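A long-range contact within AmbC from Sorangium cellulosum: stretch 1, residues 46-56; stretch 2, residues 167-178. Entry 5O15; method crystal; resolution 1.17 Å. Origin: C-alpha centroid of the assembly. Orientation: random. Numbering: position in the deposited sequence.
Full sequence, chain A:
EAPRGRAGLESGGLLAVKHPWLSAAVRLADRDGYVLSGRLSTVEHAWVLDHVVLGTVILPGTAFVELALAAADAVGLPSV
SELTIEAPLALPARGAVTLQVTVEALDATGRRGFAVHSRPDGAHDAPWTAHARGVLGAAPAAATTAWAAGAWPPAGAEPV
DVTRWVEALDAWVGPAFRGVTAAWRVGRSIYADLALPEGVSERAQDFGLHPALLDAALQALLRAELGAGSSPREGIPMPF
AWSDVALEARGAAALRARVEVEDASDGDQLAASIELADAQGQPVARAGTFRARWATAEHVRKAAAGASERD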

# COMPACT_ATOMS: atom_id res chain seq x y z
N ALA A 46 15.84 2.64 5.66
CA ALA A 46 15.84 4.08 5.49
C ALA A 46 14.93 4.52 4.35
O ALA A 46 14.46 5.66 4.36
CB ALA A 46 17.27 4.59 5.24
N TRP A 47 14.66 3.64 3.39
CA TRP A 47 13.74 3.97 2.31
C TRP A 47 12.39 4.49 2.79
O TRP A 47 11.76 5.28 2.07
CB TRP A 47 13.54 2.79 1.36
CG TRP A 47 12.91 1.56 1.97
CD1 TRP A 47 13.55 0.52 2.58
CD2 TRP A 47 11.51 1.24 2.02
NE1 TRP A 47 12.64 -0.42 3.01
CE2 TRP A 47 11.39 -0.00 2.66
CE3 TRP A 47 10.36 1.88 1.56
CZ2 TRP A 47 10.18 -0.60 2.85
CZ3 TRP A 47 9.15 1.26 1.77
CH2 TRP A 47 9.07 0.04 2.41
N VAL A 48 11.89 4.04 3.97
CA VAL A 48 10.57 4.50 4.37
C VAL A 48 10.56 6.00 4.59
O VAL A 48 9.50 6.63 4.49
CB VAL A 48 10.04 3.75 5.62
CG1 VAL A 48 9.94 2.27 5.32
CG2 VAL A 48 10.89 3.99 6.86
N LEU A 49 11.71 6.58 4.94
CA LEU A 49 11.81 8.02 5.18
C LEU A 49 11.63 8.84 3.92
O LEU A 49 11.48 10.07 4.01
CB LEU A 49 13.14 8.35 5.86
CG LEU A 49 13.35 7.70 7.23
CD1 LEU A 49 14.79 7.98 7.73
CD2 LEU A 49 12.29 8.18 8.21
N ASP A 50 11.71 8.21 2.74
CA ASP A 50 11.41 8.93 1.52
C ASP A 50 9.92 9.19 1.35
O ASP A 50 9.54 9.97 0.45
CB ASP A 50 11.89 8.13 0.31
CG ASP A 50 13.41 8.10 0.14
OD1 ASP A 50 14.11 8.80 0.89
OD2 ASP A 50 13.87 7.36 -0.76
N HIS A 51 9.07 8.62 2.22
CA HIS A 51 7.63 8.81 2.11
C HIS A 51 7.21 10.05 2.89
O HIS A 51 6.65 9.99 3.99
CB HIS A 51 6.85 7.58 2.57
CG HIS A 51 5.42 7.64 2.18
ND1 HIS A 51 4.42 7.81 3.11
CD2 HIS A 51 4.80 7.58 0.98
CE1 HIS A 51 3.25 7.84 2.50
NE2 HIS A 51 3.45 7.71 1.19
N VAL A 52 7.47 11.20 2.27
CA VAL A 52 7.14 12.50 2.83
C VAL A 52 5.82 12.95 2.22
O VAL A 52 5.73 13.13 0.99
CB VAL A 52 8.25 13.53 2.57
CG1 VAL A 52 7.90 14.85 3.23
CG2 VAL A 52 9.60 12.99 3.06
N VAL A 53 4.80 13.13 3.07
CA VAL A 53 3.46 13.46 2.63
C VAL A 53 3.19 14.91 3.02
O VAL A 53 2.96 15.23 4.19
CB VAL A 53 2.42 12.52 3.25
CG1 VAL A 53 1.07 12.91 2.77
CG2 VAL A 53 2.75 11.08 2.90
N LEU A 54 3.30 15.80 2.03
CA LEU A 54 3.03 17.23 2.24
C LEU A 54 3.85 17.78 3.41
O LEU A 54 3.38 18.61 4.18
CB LEU A 54 1.54 17.52 2.41
CG LEU A 54 0.58 17.03 1.32
CD1 LEU A 54 -0.87 17.31 1.68
CD2 LEU A 54 0.96 17.65 -0.06
N GLY A 55 5.07 17.30 3.55
CA GLY A 55 5.98 17.74 4.58
C GLY A 55 6.06 16.83 5.81
O GLY A 55 6.96 17.03 6.63
N THR A 56 5.17 15.85 5.95
CA THR A 56 5.12 15.00 7.14
C THR A 56 5.59 13.60 6.78
O THR A 56 5.08 12.98 5.85
CB THR A 56 3.70 14.98 7.68
OG1 THR A 56 3.37 16.30 8.13
CG2 THR A 56 3.56 13.99 8.87
N GLU A 167 3.02 18.87 -7.86
CA GLU A 167 3.61 19.46 -6.66
C GLU A 167 3.48 18.53 -5.46
O GLU A 167 4.44 18.35 -4.71
CB GLU A 167 2.94 20.79 -6.37
CG GLU A 167 3.49 21.56 -5.20
CD GLU A 167 4.78 22.31 -5.47
OE1 GLU A 167 5.15 22.53 -6.65
OE2 GLU A 167 5.42 22.71 -4.50
N ALA A 168 2.29 17.95 -5.25
CA ALA A 168 2.04 17.16 -4.04
C ALA A 168 2.95 15.94 -3.94
O ALA A 168 3.13 15.42 -2.83
CB ALA A 168 0.56 16.77 -3.98
N LEU A 169 3.48 15.44 -5.05
CA LEU A 169 4.45 14.36 -5.03
C LEU A 169 5.87 14.90 -5.11
O LEU A 169 6.71 14.68 -4.24
CB LEU A 169 4.21 13.38 -6.18
CG LEU A 169 2.89 12.61 -6.09
CD1 LEU A 169 2.74 11.75 -7.30
CD2 LEU A 169 2.84 11.73 -4.82
N ASP A 170 6.16 15.63 -6.20
CA ASP A 170 7.52 15.98 -6.58
C ASP A 170 8.17 16.97 -5.62
O ASP A 170 9.40 17.02 -5.55
CB ASP A 170 7.55 16.47 -8.04
CG ASP A 170 7.24 15.35 -8.97
OD1 ASP A 170 7.89 14.29 -8.85
OD2 ASP A 170 6.34 15.47 -9.83
N ALA A 171 7.40 17.80 -4.93
CA ALA A 171 8.01 18.69 -3.95
C ALA A 171 8.54 17.96 -2.73
O ALA A 171 9.30 18.55 -1.96
CB ALA A 171 7.03 19.77 -3.53
N TRP A 172 8.11 16.71 -2.52
CA TRP A 172 8.25 16.10 -1.21
C TRP A 172 8.98 14.77 -1.20
O TRP A 172 9.80 14.53 -0.31
CB TRP A 172 6.85 15.91 -0.61
CG TRP A 172 6.09 17.17 -0.41
CD1 TRP A 172 4.97 17.55 -1.06
CD2 TRP A 172 6.42 18.24 0.48
NE1 TRP A 172 4.55 18.77 -0.62
CE2 TRP A 172 5.43 19.22 0.34
CE3 TRP A 172 7.46 18.46 1.40
CZ2 TRP A 172 5.41 20.38 1.10
CZ3 TRP A 172 7.45 19.63 2.15
CH2 TRP A 172 6.43 20.57 1.98
N VAL A 173 8.60 13.83 -2.06
CA VAL A 173 9.02 12.46 -1.81
C VAL A 173 10.46 12.24 -2.24
O VAL A 173 11.03 12.95 -3.09
CB VAL A 173 8.10 11.44 -2.48
CG1 VAL A 173 6.67 11.65 -2.09
CG2 VAL A 173 8.24 11.41 -3.95
N GLY A 174 11.07 11.24 -1.62
CA GLY A 174 12.39 10.82 -1.97
C GLY A 174 12.40 9.71 -3.00
O GLY A 174 11.35 9.25 -3.47
N PRO A 175 13.60 9.27 -3.38
CA PRO A 175 13.73 8.38 -4.54
C PRO A 175 12.97 7.07 -4.46
O PRO A 175 12.55 6.54 -5.48
CB PRO A 175 15.25 8.11 -4.59
CG PRO A 175 15.86 9.24 -3.91
CD PRO A 175 14.92 9.75 -2.90
N ALA A 176 12.78 6.50 -3.26
CA ALA A 176 12.10 5.20 -3.18
C ALA A 176 10.65 5.30 -3.63
O ALA A 176 10.05 4.27 -3.99
CB ALA A 176 12.15 4.64 -1.76
N PHE A 177 10.07 6.50 -3.63
CA PHE A 177 8.67 6.73 -3.97
C PHE A 177 8.53 7.42 -5.31
O PHE A 177 7.56 8.14 -5.54
CB PHE A 177 7.92 7.40 -2.82
CG PHE A 177 7.82 6.48 -1.67
CD1 PHE A 177 6.79 5.57 -1.58
CD2 PHE A 177 8.82 6.43 -0.71
CE1 PHE A 177 6.73 4.65 -0.53
CE2 PHE A 177 8.79 5.51 0.30
CZ PHE A 177 7.73 4.64 0.40
N ARG A 178 9.45 7.12 -6.22
CA ARG A 178 9.34 7.47 -7.64
C ARG A 178 9.45 6.16 -8.41
O ARG A 178 10.51 5.84 -8.95
CB ARG A 178 10.40 8.49 -8.07
CG ARG A 178 10.03 9.91 -7.68
CD ARG A 178 10.97 10.98 -8.29
NE ARG A 178 12.13 11.13 -7.44
CZ ARG A 178 12.14 11.83 -6.31
NH1 ARG A 178 11.04 12.43 -5.88
NH2 ARG A 178 13.26 11.92 -5.58
O HOH W 1 3.60 14.28 -0.40

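The contact between residues 46-56 and 167-178 joins segments at least 114 positions apart in sequence and buries 623 Å² in total. Its polar centre is Asp50, which closes the 3-10 segment 46-50 and points its CA-to-CB bond toward the second stretch. Both hydrogen bonds made directly between the stretches end on this residue. Gly174 N donates to Asp50 O (2.9 Å) in an almost straight line, with an angle of 174° at the hydrogen, and Ala176 N donates to Asp50 OD2 (2.9 Å, 165°). The m rotamer of Asp50 (chi1 -72°), with chi2 near zero, carries OD2 to the start of the 3-10 segment 175-176, where the amide of Ala176 is available. Pro175 N also lies close to Asp50 OD2, at 3.3 Å, but as a proline nitrogen it has no hydrogen to share.

This close approach depends on Gly174. The CA atoms of Asp50 and Gly174 are 4.1 Å apart, and a CB on the glycine would point toward the first stretch and come within 2.4 Å of Asp50 CG, a clash. The space that a side chain would need is thus filled by the carboxylate.

Phe177 packs against the same segment. Its m rotamer (chi1 -67°, chi2 -86°) lays the ring between Trp47 and His51, presenting a different part of it to each. His51 CB sits over one face, 3.9 Å from the ring centroid and 23° off the normal, and the imidazole, in the t rotamer, turns its edge toward the phenyl face, with centroids 4.9 Å apart and planes at 56°. At the rim of the phenyl ring, Trp47 O lies near the ring plane, 3.5 Å from Phe177 CE2. The p rotamer of Trp47 (chi1 63°) brings the indole alongside, so that Phe177 CZ meets its edge, 3.9 Å from Trp47 CZ3. Trp47 CB, for its part, touches Ala176 CB at 3.9 Å.

At the other end, Trp172 reaches across the type I' turn from Val53 to Thr56. With chi1 at -61° (m) and chi2 at 113°, its indole offers one face to the turn backbone: Leu54 CA lies 3.6 Å from the centroid of the five-membered ring, only 13° off the normal, and Gly55 CA lies 3.8 Å from that of the six-membered ring. The backbone angles of Gly55 (99°/-11°) by themselves call for glycine, and a CB there would also sit a tight 3.5 Å from Trp172 CZ3. Although the CA-to-CB bond of Leu54 points away, its m,t conformation brings the chain end back, placing Leu54 CD2 4.0 Å from Ala168 CB. Val52, in the t rotamer, adds a looser contact, Val52 CG1 to Trp172 CE3 at 4.1 Å.

A single water completes this end, donating to Val52 O (2.8 Å) and Ala168 O (2.7 Å) while accepting from Leu54 N (2.9 Å), and so ties the strand and turn to the helix.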